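Local coordinates for FAD linked oxidase-like protein (Myceliophthora thermophila, PDB 5L6G), which oxidises the C1 hydroxyl of xylooligosaccharides and related sugars to lactones, using bicovalently bound FAD and reducing molecular oxygen to hydrogen peroxide, at residues E71-Q74 against A75-C79; E29-N33 against A34-V38; A127-Q130 against P131-L135; P204-F207 against W208-G212; P156-V160 against G161-L165. One frame throughout, in Å; residues are numbered along the deposited sequence.

Contact 1 (E71-Q74 against A75-C79)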
# COMPACT_ATOMS: atom_id res chain seq x y z
N GLU A 71 -23.53 -11.11 -3.37
CA GLU A 71 -24.08 -12.46 -3.30
C GLU A 71 -23.11 -13.52 -3.82
O GLU A 71 -22.99 -14.60 -3.24
CB GLU A 71 -25.40 -12.59 -4.08
CG GLU A 71 -26.60 -11.93 -3.42
CD GLU A 71 -26.96 -10.53 -3.95
OE1 GLU A 71 -26.10 -9.82 -4.52
OE2 GLU A 71 -28.13 -10.13 -3.79
N HIS A 72 -22.47 -13.22 -4.95
CA HIS A 72 -21.47 -14.12 -5.50
C HIS A 72 -20.30 -14.26 -4.55
O HIS A 72 -19.77 -15.36 -4.38
CB HIS A 72 -20.98 -13.63 -6.86
CG HIS A 72 -22.00 -13.72 -7.93
ND1 HIS A 72 -21.96 -12.96 -9.07
CD2 HIS A 72 -23.12 -14.48 -8.04
CE1 HIS A 72 -22.99 -13.23 -9.84
NE2 HIS A 72 -23.71 -14.16 -9.23
N ILE A 73 -19.90 -13.15 -3.92
CA ILE A 73 -18.81 -13.19 -2.94
C ILE A 73 -19.19 -14.10 -1.77
O ILE A 73 -18.39 -14.94 -1.34
CB ILE A 73 -18.40 -11.80 -2.42
CG1 ILE A 73 -17.91 -10.93 -3.58
CG2 ILE A 73 -17.31 -11.93 -1.36
CD1 ILE A 73 -17.71 -9.47 -3.23
N GLN A 74 -20.41 -13.94 -1.26
CA GLN A 74 -20.85 -14.76 -0.13
C GLN A 74 -20.83 -16.21 -0.50
O GLN A 74 -20.37 -17.05 0.29
CB GLN A 74 -22.26 -14.43 0.26
CG GLN A 74 -22.40 -13.09 0.89
CD GLN A 74 -23.85 -12.78 1.12
OE1 GLN A 74 -24.50 -12.13 0.28
NE2 GLN A 74 -24.41 -13.30 2.23
N ALA A 75 -21.37 -16.51 -1.68
CA ALA A 75 -21.49 -17.87 -2.14
C ALA A 75 -20.12 -18.52 -2.33
O ALA A 75 -19.94 -19.70 -2.00
CB ALA A 75 -22.29 -17.94 -3.42
N ALA A 76 -19.18 -17.75 -2.90
CA ALA A 76 -17.81 -18.23 -3.09
C ALA A 76 -17.16 -18.54 -1.76
O ALA A 76 -16.57 -19.61 -1.58
CB ALA A 76 -16.97 -17.21 -3.85
N VAL A 77 -17.30 -17.62 -0.81
CA VAL A 77 -16.73 -17.83 0.52
C VAL A 77 -17.29 -19.10 1.16
O VAL A 77 -16.53 -19.94 1.69
CB VAL A 77 -17.00 -16.63 1.42
CG1 VAL A 77 -16.73 -16.97 2.89
CG2 VAL A 77 -16.13 -15.46 0.98
N LEU A 78 -18.61 -19.27 1.09
CA LEU A 78 -19.23 -20.43 1.69
C LEU A 78 -18.74 -21.72 1.06
O LEU A 78 -18.58 -22.74 1.75
CB LEU A 78 -20.74 -20.34 1.53
CG LEU A 78 -21.38 -19.35 2.48
CD1 LEU A 78 -22.75 -18.91 1.94
CD2 LEU A 78 -21.53 -19.99 3.86
N CYS A 79 -18.50 -21.67 -0.25
CA CYS A 79 -18.03 -22.84 -0.99
C CYS A 79 -16.65 -23.28 -0.49
O CYS A 79 -16.43 -24.46 -0.24
CB CYS A 79 -18.02 -22.58 -2.49
SG CYS A 79 -19.61 -23.00 -3.23
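Residues 71-74 and 75-79 meet as successive turns of a single alpha helix, 70-83, in the FAD-binding part of the fold, and the contact is a local one between residues mostly four apart. Its framework is a run of four backbone hydrogen bonds in which the N-H groups of Ala75, Ala76, Val77 and Leu78 donate to the carbonyls of Glu71, His72, Ile73 and Gln74. The straightest is Val77 N to Ile73 O, 2.9 Å, with an N-H...O angle of 168°.

Side chains lean on this ladder rather than extend it. Val77 lays CG2 against Ile73 O at 3.3 Å, while the same methyl is a looser 4.4 Å from Ile73 CG2; the two form an apolar ridge one turn apart. Leu78 has CG anti to its carbonyl carbon (chi1 -75°), which swings the branch back along the helix until CG rests 3.3 Å from Gln74 O. The methyl of Ala75 packs on Val36. Gln74 carries its extended chain outward, and NE2 is hydrogen-bonded to Gly193 O; His72 ND1 is bonded to Ala68 N.

Ile73 and Val77 pack on strands 183-189 and 219-229, through Val189 and Ile219, whereas Ala76 rests on Leu31 of helix 26-33, to which Cys79 is tied by its disulfide with Cys30.

Contact 2 (E29-N33 against A34-V38)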
# COMPACT_ATOMS: atom_id res chain seq x y z
N GLU A 29 -17.34 -27.62 -8.56
CA GLU A 29 -18.70 -28.07 -8.49
C GLU A 29 -19.52 -27.25 -7.51
O GLU A 29 -20.68 -26.95 -7.77
CB GLU A 29 -18.75 -29.54 -8.09
CG GLU A 29 -18.12 -30.47 -9.11
CD GLU A 29 -18.58 -30.21 -10.54
OE1 GLU A 29 -19.82 -30.11 -10.78
OE2 GLU A 29 -17.70 -30.09 -11.43
N CYS A 30 -18.93 -26.88 -6.37
CA CYS A 30 -19.65 -26.06 -5.39
C CYS A 30 -20.03 -24.71 -6.01
O CYS A 30 -21.17 -24.25 -5.91
CB CYS A 30 -18.80 -25.81 -4.14
SG CYS A 30 -19.76 -25.05 -2.83
N LEU A 31 -19.06 -24.09 -6.65
CA LEU A 31 -19.29 -22.77 -7.25
C LEU A 31 -20.34 -22.83 -8.36
O LEU A 31 -21.18 -21.93 -8.48
CB LEU A 31 -17.97 -22.22 -7.77
CG LEU A 31 -16.92 -21.88 -6.70
CD1 LEU A 31 -15.57 -21.61 -7.34
CD2 LEU A 31 -17.34 -20.68 -5.85
N LYS A 32 -20.31 -23.91 -9.14
CA LYS A 32 -21.25 -24.08 -10.22
C LYS A 32 -22.66 -24.21 -9.66
O LYS A 32 -23.56 -23.48 -10.08
CB LYS A 32 -20.89 -25.31 -11.04
CG LYS A 32 -21.70 -25.49 -12.31
CD LYS A 32 -21.14 -26.64 -13.12
CE LYS A 32 -22.08 -27.05 -14.24
NZ LYS A 32 -22.13 -25.99 -15.29
N ASN A 33 -22.84 -25.10 -8.68
CA ASN A 33 -24.18 -25.29 -8.09
C ASN A 33 -24.64 -24.01 -7.42
O ASN A 33 -25.82 -23.70 -7.43
CB ASN A 33 -24.23 -26.41 -7.05
CG ASN A 33 -25.56 -26.44 -6.30
OD1 ASN A 33 -26.60 -26.76 -6.88
ND2 ASN A 33 -25.53 -26.08 -5.03
N ALA A 34 -23.70 -23.26 -6.85
CA ALA A 34 -24.02 -21.98 -6.19
C ALA A 34 -24.23 -20.81 -7.15
O ALA A 34 -24.52 -19.70 -6.71
CB ALA A 34 -22.98 -21.63 -5.14
N LYS A 35 -24.11 -21.06 -8.46
CA LYS A 35 -24.33 -20.04 -9.49
C LYS A 35 -23.33 -18.89 -9.38
O LYS A 35 -23.65 -17.74 -9.68
CB LYS A 35 -25.78 -19.51 -9.45
CG LYS A 35 -26.87 -20.58 -9.49
CD LYS A 35 -28.25 -19.95 -9.40
CE LYS A 35 -29.37 -20.96 -9.28
NZ LYS A 35 -29.29 -22.01 -10.33
N VAL A 36 -22.12 -19.19 -8.94
CA VAL A 36 -21.06 -18.21 -8.88
C VAL A 36 -20.30 -18.22 -10.21
O VAL A 36 -19.82 -19.27 -10.64
CB VAL A 36 -20.05 -18.53 -7.76
CG1 VAL A 36 -18.95 -17.49 -7.73
CG2 VAL A 36 -20.76 -18.63 -6.41
N PRO A 37 -20.20 -17.06 -10.88
CA PRO A 37 -19.40 -17.03 -12.11
C PRO A 37 -17.94 -17.37 -11.80
O PRO A 37 -17.45 -17.02 -10.72
CB PRO A 37 -19.53 -15.56 -12.59
CG PRO A 37 -20.63 -14.95 -11.80
CD PRO A 37 -20.69 -15.72 -10.50
N VAL A 38 -17.28 -18.05 -12.72
CA VAL A 38 -15.89 -18.42 -12.53
C VAL A 38 -15.09 -18.22 -13.81
O VAL A 38 -15.65 -18.10 -14.90
CB VAL A 38 -15.73 -19.91 -12.07
CG1 VAL A 38 -16.35 -20.13 -10.71
CG2 VAL A 38 -16.26 -20.89 -13.11
O HOH W 1 -27.91 -24.01 -9.25
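Leu31 meets both Val36 and Val38 where helix 26-33 ends and the chain turns back across its last turn. The backbone bonds come first. Ala34 N closes the final regular turn on Cys30 O at 2.9 Å, and the alanine CB sits beside the same oxygen, 3.3 Å from Cys30 O. Beyond it the ladder changes step: Val36 N reaches back five residues to Leu31 O, also at 2.9 Å and nearly straight at 164°, and Lys35 N bonds to Lys32 O at 3.0 Å. In this last bond the donor stands well above the carbonyl plane, as expected where the turn tightens. Lys35 has a positive phi of 63°, and this reverses the chain direction.

The apolar contacts follow from that reversal. Leu31 divides its two methyls between the valines of the returning chain: CD2 lies against Val36 CB at 4.0 Å, and CD1 touches Val38 CG1 at 3.8 Å. Both pairs cross obliquely.

Water provides the remaining link. It donates to Asn33 O and accepts from Lys35 NZ at 2.7 Å; the lysine chain, extended to CE, bends at its last torsion and brings the ammonium back toward the helix end. Outside the contact, Val36 packs on Ala75 of helix 70-83, and Pro37 shares a backbone hydrogen bond with Lys66.

The positive phi, the bond from Val36 to Leu31 and the one from Lys35 to Lys32 together form a Schellman motif, here ending a helix and leading into strand 38-39.

Contact 3 (A127-Q130 against P131-L135). With NAG (2-acetamido-2-deoxy-beta-D-glucopyranose), chain B.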
# COMPACT_ATOMS: atom_id res chain seq x y z
N ALA A 127 -18.28 8.56 -1.63
CA ALA A 127 -18.15 7.70 -2.79
C ALA A 127 -18.38 6.26 -2.38
O ALA A 127 -17.75 5.77 -1.45
CB ALA A 127 -16.77 7.82 -3.40
N THR A 128 -19.26 5.59 -3.10
CA THR A 128 -19.43 4.15 -2.93
C THR A 128 -18.57 3.43 -3.97
O THR A 128 -18.76 3.59 -5.18
CB THR A 128 -20.91 3.75 -3.01
OG1 THR A 128 -21.64 4.49 -2.03
CG2 THR A 128 -21.09 2.26 -2.76
N VAL A 129 -17.64 2.62 -3.48
CA VAL A 129 -16.60 2.10 -4.33
C VAL A 129 -16.59 0.59 -4.23
O VAL A 129 -16.39 0.03 -3.16
CB VAL A 129 -15.24 2.63 -3.88
CG1 VAL A 129 -14.13 2.03 -4.75
CG2 VAL A 129 -15.24 4.16 -3.91
N GLN A 130 -16.79 -0.06 -5.36
CA GLN A 130 -16.70 -1.50 -5.42
C GLN A 130 -15.25 -1.94 -5.24
O GLN A 130 -14.31 -1.22 -5.59
CB GLN A 130 -17.27 -2.00 -6.73
CG GLN A 130 -18.77 -1.84 -6.79
CD GLN A 130 -19.38 -2.65 -7.88
OE1 GLN A 130 -19.05 -2.48 -9.05
NE2 GLN A 130 -20.30 -3.55 -7.51
N PRO A 131 -15.07 -3.14 -4.70
CA PRO A 131 -13.78 -3.49 -4.15
C PRO A 131 -12.71 -3.83 -5.16
O PRO A 131 -11.56 -3.96 -4.79
CB PRO A 131 -14.11 -4.71 -3.29
CG PRO A 131 -15.23 -5.35 -4.00
CD PRO A 131 -16.07 -4.19 -4.46
N GLY A 132 -13.09 -4.05 -6.42
CA GLY A 132 -12.12 -4.22 -7.50
C GLY A 132 -11.77 -2.96 -8.24
O GLY A 132 -11.08 -3.03 -9.26
N ALA A 133 -12.26 -1.80 -7.78
CA ALA A 133 -11.92 -0.53 -8.42
C ALA A 133 -10.43 -0.22 -8.17
O ALA A 133 -9.92 -0.35 -7.05
CB ALA A 133 -12.80 0.62 -7.91
N ARG A 134 -9.75 0.21 -9.23
CA ARG A 134 -8.36 0.57 -9.15
C ARG A 134 -8.26 2.07 -8.98
O ARG A 134 -9.22 2.81 -9.31
CB ARG A 134 -7.63 0.10 -10.39
CG ARG A 134 -7.66 -1.41 -10.56
CD ARG A 134 -7.18 -1.79 -11.93
NE ARG A 134 -7.38 -3.20 -12.22
CZ ARG A 134 -6.53 -4.18 -11.94
NH1 ARG A 134 -5.36 -3.94 -11.36
NH2 ARG A 134 -6.84 -5.43 -12.27
N LEU A 135 -7.12 2.51 -8.45
CA LEU A 135 -6.97 3.87 -7.98
C LEU A 135 -7.17 4.89 -9.09
O LEU A 135 -7.75 5.92 -8.85
CB LEU A 135 -5.61 4.07 -7.32
CG LEU A 135 -5.31 3.18 -6.11
CD1 LEU A 135 -3.96 3.57 -5.51
CD2 LEU A 135 -6.42 3.28 -5.07
C1 NAG B . -21.80 -0.83 -12.71
C2 NAG B . -22.50 -2.17 -12.70
C3 NAG B . -23.20 -2.48 -14.02
C4 NAG B . -23.98 -1.28 -14.54
C5 NAG B . -23.14 -0.02 -14.53
C6 NAG B . -24.05 1.19 -14.82
C7 NAG B . -21.38 -3.80 -11.25
C8 NAG B . -20.31 -4.84 -11.14
N2 NAG B . -21.50 -3.19 -12.42
O3 NAG B . -24.07 -3.55 -13.74
O4 NAG B . -24.37 -1.49 -15.89
O5 NAG B . -22.56 0.21 -13.27
O6 NAG B . -23.38 2.39 -14.50
O7 NAG B . -22.10 -3.60 -10.28
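Val129 and Ala133 face each other across a type I beta turn, Gln130 to Ala133, which takes the chain out of strand 127-129 and toward helix 135-146. The turn is closed by Ala133 N bonding to Gln130 O at 3.1 Å. The bond is fairly straight at the hydrogen, 162°, but the donor stands above the carbonyl plane. From the strand just before the turn, Val129 CG1 meets Ala133 CB at 3.7 Å; with CG1 anti to the backbone N (chi1 178°), this branch is the one directed at the alanine. The same alanine methyl also sits 3.3 Å from Gln130 O, which makes the inside of the turn compact.

Gln130 sends its side chain the other way, to the sugar of the glycan borne by Asn117. Its OE1 is fixed by the backbone N of Asn117, and this sets the amide so that NE2 points toward the acetamido group, where it forms a weak bond to NAG O7 at 3.3 Å. Shortening Gln130 to an alanine is likely to deprive Asn117 N of its side-chain acceptor and the acetamido group of its weak bond.

In the next shell, Val129 and Ala133 both pack on Ile138 of helix 135-146. Pro131, which touches the FAD, leans on Phe223 of strand 219-229, and its carbonyl is held by Ser91. Arg134, at the N-cap of helix 135-146, forms a cation-pi pair with Tyr336, and its NH1 is hydrogen-bonded to both Gly157 O and Gly92 O.

Contact 4 (P204-F207 against W208-G212)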
# COMPACT_ATOMS: atom_id res chain seq x y z
N PRO A 204 -17.57 -1.92 15.59
CA PRO A 204 -16.39 -1.06 15.69
C PRO A 204 -15.08 -1.83 15.81
O PRO A 204 -14.05 -1.32 15.35
CB PRO A 204 -16.66 -0.22 16.94
CG PRO A 204 -17.66 -1.00 17.73
CD PRO A 204 -18.52 -1.67 16.70
N ASP A 205 -15.09 -3.02 16.43
CA ASP A 205 -13.87 -3.85 16.45
C ASP A 205 -13.42 -4.24 15.04
O ASP A 205 -12.24 -4.20 14.73
CB ASP A 205 -14.06 -5.12 17.26
CG ASP A 205 -14.13 -4.87 18.75
OD1 ASP A 205 -13.63 -3.83 19.24
OD2 ASP A 205 -14.73 -5.73 19.43
N LEU A 206 -14.38 -4.64 14.21
CA LEU A 206 -14.09 -5.03 12.84
C LEU A 206 -13.64 -3.81 12.05
O LEU A 206 -12.70 -3.89 11.26
CB LEU A 206 -15.33 -5.65 12.18
CG LEU A 206 -15.26 -5.89 10.67
CD1 LEU A 206 -14.05 -6.74 10.31
CD2 LEU A 206 -16.53 -6.55 10.18
N PHE A 207 -14.29 -2.67 12.27
CA PHE A 207 -13.90 -1.45 11.59
C PHE A 207 -12.46 -1.10 11.94
O PHE A 207 -11.65 -0.78 11.07
CB PHE A 207 -14.83 -0.31 11.97
CG PHE A 207 -14.77 0.85 11.04
CD1 PHE A 207 -14.92 0.66 9.68
CD2 PHE A 207 -14.55 2.12 11.51
CE1 PHE A 207 -14.87 1.73 8.80
CE2 PHE A 207 -14.51 3.20 10.63
CZ PHE A 207 -14.67 3.00 9.27
N TRP A 208 -12.13 -1.22 13.22
CA TRP A 208 -10.75 -1.05 13.68
C TRP A 208 -9.82 -2.05 12.98
O TRP A 208 -8.82 -1.64 12.39
CB TRP A 208 -10.69 -1.19 15.21
CG TRP A 208 -9.31 -1.01 15.79
CD1 TRP A 208 -8.75 0.15 16.22
CD2 TRP A 208 -8.33 -2.04 16.01
NE1 TRP A 208 -7.48 -0.09 16.70
CE2 TRP A 208 -7.20 -1.42 16.57
CE3 TRP A 208 -8.31 -3.41 15.78
CZ2 TRP A 208 -6.06 -2.13 16.90
CZ3 TRP A 208 -7.18 -4.12 16.12
CH2 TRP A 208 -6.07 -3.48 16.67
N ALA A 209 -10.16 -3.34 13.00
CA ALA A 209 -9.28 -4.35 12.40
C ALA A 209 -9.11 -4.17 10.88
O ALA A 209 -8.00 -4.30 10.35
CB ALA A 209 -9.77 -5.76 12.72
N LEU A 210 -10.19 -3.81 10.18
CA LEU A 210 -10.13 -3.58 8.74
C LEU A 210 -9.15 -2.50 8.35
O LEU A 210 -8.53 -2.58 7.28
CB LEU A 210 -11.49 -3.14 8.18
CG LEU A 210 -12.59 -4.18 8.12
CD1 LEU A 210 -13.87 -3.51 7.62
CD2 LEU A 210 -12.19 -5.34 7.23
N ARG A 211 -9.05 -1.48 9.20
CA ARG A 211 -8.37 -0.27 8.85
C ARG A 211 -6.89 -0.36 9.18
O ARG A 211 -6.38 0.41 9.99
CB ARG A 211 -9.07 0.94 9.48
CG ARG A 211 -10.23 1.33 8.58
CD ARG A 211 -11.38 1.95 9.28
NE ARG A 211 -11.11 3.20 9.95
CZ ARG A 211 -11.02 3.36 11.26
NH1 ARG A 211 -11.08 2.32 12.09
NH2 ARG A 211 -10.84 4.59 11.75
N GLY A 212 -6.24 -1.30 8.49
CA GLY A 212 -4.82 -1.60 8.65
C GLY A 212 -4.45 -3.05 8.39
O GLY A 212 -3.33 -3.34 7.97
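Arg211 lies flat on the ring of Phe207, one helical turn earlier: the guanidinium and ring centres are 4.1 Å apart and their planes differ by only 2°. The arginine chain crosses the same face, with CD 3.5 Å from the ring centroid in a CH-pi contact almost on the normal. A bend at chi3 (62°) folds the guanidinium over the ring in this way. Without the ring of Phe207, as with an alanine here, the guanidinium would probably lose its stacking surface and be freer to swing.

Polar contacts converge on Phe207 O, which receives two weak bonds, from Arg211 N and from Arg211 NH1; NH1 is also bonded to Ala396 O. These residues belong to helix 204-213, whose regular bonds include Leu210 N to Leu206 O at 2.7 Å. After Leu210 the regular pattern gives way: Arg211 centres an inverse gamma turn. The positive phi of Gly212 would jam a side chain against the preceding carbonyl.

Among the apolar groups, Leu206 CD1 rests on Leu210 CG at 3.7 Å, and both leucines pack on Ala198 of strand 195-199. Trp208 packs on Leu473 and Ile476 and forms a cation-pi pair with Arg472, which also makes a salt bridge with Asp205 OD1.

Contact 5 (P156-V160 against G161-L165). With FAD (flavin-adenine dinucleotide), chain D.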
# COMPACT_ATOMS: atom_id res chain seq x y z
N PRO A 156 -1.98 3.86 -11.00
CA PRO A 156 -3.39 3.76 -11.42
C PRO A 156 -3.95 2.35 -11.34
O PRO A 156 -5.16 2.19 -11.15
CB PRO A 156 -3.38 4.21 -12.87
CG PRO A 156 -2.06 4.86 -13.10
CD PRO A 156 -1.10 4.33 -12.09
N GLY A 157 -3.09 1.34 -11.46
CA GLY A 157 -3.56 -0.05 -11.54
C GLY A 157 -3.79 -0.73 -10.21
O GLY A 157 -4.35 -1.83 -10.16
N VAL A 158 -3.35 -0.10 -9.13
CA VAL A 158 -3.49 -0.65 -7.81
C VAL A 158 -4.96 -0.75 -7.40
O VAL A 158 -5.75 0.15 -7.65
CB VAL A 158 -2.69 0.16 -6.78
CG1 VAL A 158 -3.12 -0.15 -5.36
CG2 VAL A 158 -1.21 -0.10 -6.97
N GLY A 159 -5.31 -1.88 -6.79
CA GLY A 159 -6.70 -2.10 -6.40
C GLY A 159 -6.98 -1.42 -5.09
O GLY A 159 -6.15 -1.42 -4.20
N VAL A 160 -8.18 -0.85 -4.95
CA VAL A 160 -8.56 -0.19 -3.70
C VAL A 160 -8.63 -1.19 -2.53
O VAL A 160 -8.41 -0.83 -1.38
CB VAL A 160 -9.90 0.56 -3.83
CG1 VAL A 160 -11.09 -0.38 -3.97
CG2 VAL A 160 -10.09 1.51 -2.66
N GLY A 161 -8.87 -2.45 -2.86
CA GLY A 161 -9.02 -3.48 -1.84
C GLY A 161 -7.80 -3.64 -0.97
O GLY A 161 -7.85 -3.41 0.26
N GLY A 162 -6.69 -4.03 -1.57
CA GLY A 162 -5.48 -4.27 -0.78
C GLY A 162 -4.90 -2.96 -0.30
O GLY A 162 -4.36 -2.84 0.80
N HIS A 163 -5.01 -1.96 -1.14
CA HIS A 163 -4.38 -0.70 -0.84
C HIS A 163 -4.98 -0.04 0.40
O HIS A 163 -4.23 0.28 1.33
CB HIS A 163 -4.49 0.20 -2.07
CG HIS A 163 -3.77 1.50 -1.94
ND1 HIS A 163 -2.40 1.61 -2.07
CD2 HIS A 163 -4.24 2.75 -1.75
CE1 HIS A 163 -2.07 2.89 -1.95
NE2 HIS A 163 -3.17 3.59 -1.77
N SER A 164 -6.29 0.16 0.41
CA SER A 164 -6.94 0.96 1.47
C SER A 164 -7.03 0.20 2.79
O SER A 164 -7.14 0.80 3.84
CB SER A 164 -8.34 1.44 1.06
OG SER A 164 -9.26 0.37 0.95
N LEU A 165 -6.98 -1.12 2.72
CA LEU A 165 -7.15 -1.92 3.92
C LEU A 165 -5.86 -2.09 4.72
O LEU A 165 -5.90 -2.55 5.85
CB LEU A 165 -7.76 -3.29 3.60
CG LEU A 165 -9.22 -3.26 3.11
CD1 LEU A 165 -9.64 -4.65 2.68
CD2 LEU A 165 -10.17 -2.68 4.16
PA FAD D . -4.15 -7.57 -4.10
O1A FAD D . -5.40 -7.81 -4.91
O2A FAD D . -2.96 -8.39 -4.44
O5B FAD D . -4.49 -7.59 -2.56
C5B FAD D . -3.53 -7.35 -1.53
C4B FAD D . -4.01 -7.95 -0.23
O4B FAD D . -5.25 -7.34 0.13
C3B FAD D . -4.28 -9.44 -0.33
O3B FAD D . -4.04 -10.04 0.93
C2B FAD D . -5.75 -9.51 -0.63
O2B FAD D . -6.35 -10.76 -0.31
C1B FAD D . -6.27 -8.35 0.18
N9A FAD D . -7.52 -7.83 -0.40
C8A FAD D . -7.74 -7.40 -1.64
N7A FAD D . -9.03 -7.03 -1.79
C5A FAD D . -9.61 -7.23 -0.60
C6A FAD D . -10.96 -7.07 -0.08
N6A FAD D . -11.89 -6.57 -0.92
N1A FAD D . -11.18 -7.43 1.20
C2A FAD D . -10.23 -7.90 2.01
N3A FAD D . -8.95 -8.07 1.59
C4A FAD D . -8.62 -7.75 0.31
N1 FAD D . 1.35 1.36 -1.95
C2 FAD D . 1.35 2.58 -1.33
O2 FAD D . 1.09 2.64 -0.10
N3 FAD D . 1.59 3.72 -2.03
C4 FAD D . 1.84 3.72 -3.36
O4 FAD D . 2.06 4.76 -4.03
C4X FAD D . 1.86 2.43 -4.10
N5 FAD D . 2.10 2.34 -5.44
C5X FAD D . 2.09 1.13 -6.12
C6 FAD D . 2.31 1.05 -7.50
C7 FAD D . 2.30 -0.21 -8.14
C7M FAD D . 2.56 -0.26 -9.62
C8 FAD D . 2.01 -1.47 -7.37
C8M FAD D . 1.92 -2.83 -8.05
C9 FAD D . 1.78 -1.35 -6.00
C9A FAD D . 1.82 -0.11 -5.34
N10 FAD D . 1.61 0.01 -3.94
C10 FAD D . 1.61 1.24 -3.28
C1' FAD D . 1.36 -1.14 -3.10
C2' FAD D . -0.10 -1.43 -2.93
O2' FAD D . -0.61 -0.49 -1.98
C3' FAD D . -0.20 -2.82 -2.35
O3' FAD D . 0.44 -3.78 -3.19
C4' FAD D . -1.68 -3.18 -2.19
O4' FAD D . -1.83 -4.06 -1.07
C5' FAD D . -2.20 -3.78 -3.47
O5' FAD D . -3.63 -3.77 -3.46
P FAD D . -4.36 -4.66 -4.54
O1P FAD D . -5.83 -4.70 -4.28
O2P FAD D . -3.92 -4.26 -5.91
O3P FAD D . -3.62 -6.07 -4.33
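His163 presents the edge of its imidazole to the flavin cofactor, while its CB lies against CG1 of Val158 at 3.6 Å across the contact. Near the ring plane, ND1 shares a 2.8 Å hydrogen bond with FAD O2', and FAD N1 also lies in plane at that edge; NE2 is bonded to the backbone N of Gly153. The isoalloxazine is met over a face by Val158 CG2, 3.4 Å from FAD C9. At the other end of the cofactor, Leu165 CD1 and Gly161 CA lie against the adenine.

Between these ends the helix start receives the phosphate. Gly159, the N-cap, donates N-H to FAD O2P at 2.9 Å, and Gly162 N reaches FAD O1P of the same phosphate, also at 2.9 Å. The partial positive charge of a helix N-terminus would probably favour the anion. Side chains on Gly159, Gly161 or Gly162 would run into the cofactor, which is consistent with the glycines at these positions.

Inside the first turn, Ser164 grips Val160 O twice, through N and through OG at 2.8 Å, from opposite faces of the carbonyl. OG sits between the backbone N and the carbonyl carbon (chi1 68°), close enough to make the second bond.

Helix 160-165 is backed by strand 219-229, where Phe225 touches Val160 and Ser164, and by helix 135-146, whose Leu135 packs on Val158 and His163.

The five contacts come in series along the chain, in the order 2, 1, 3, 5, 4, and none encloses another. Contacts 1 and 2, with centres about 9 Å apart, lie at the edge of the molecule, where the Cys30-Cys79 disulfide joins helices 26-33 and 70-83 and His72 packs on Pro37 of the loop between. Contacts 3 and 5, about 8 Å between centres, touch nearer the middle: Ala133 O probably accepts from Val160 N, which links the turn after strand 127-129 directly to the start of helix 160-165. Contact 4 lies about 17 Å from contact 5 between centres, touching it through Leu210 and Leu165. Strand 219-229 backs contacts 1, 3 and 5, joining the periphery to the FAD site.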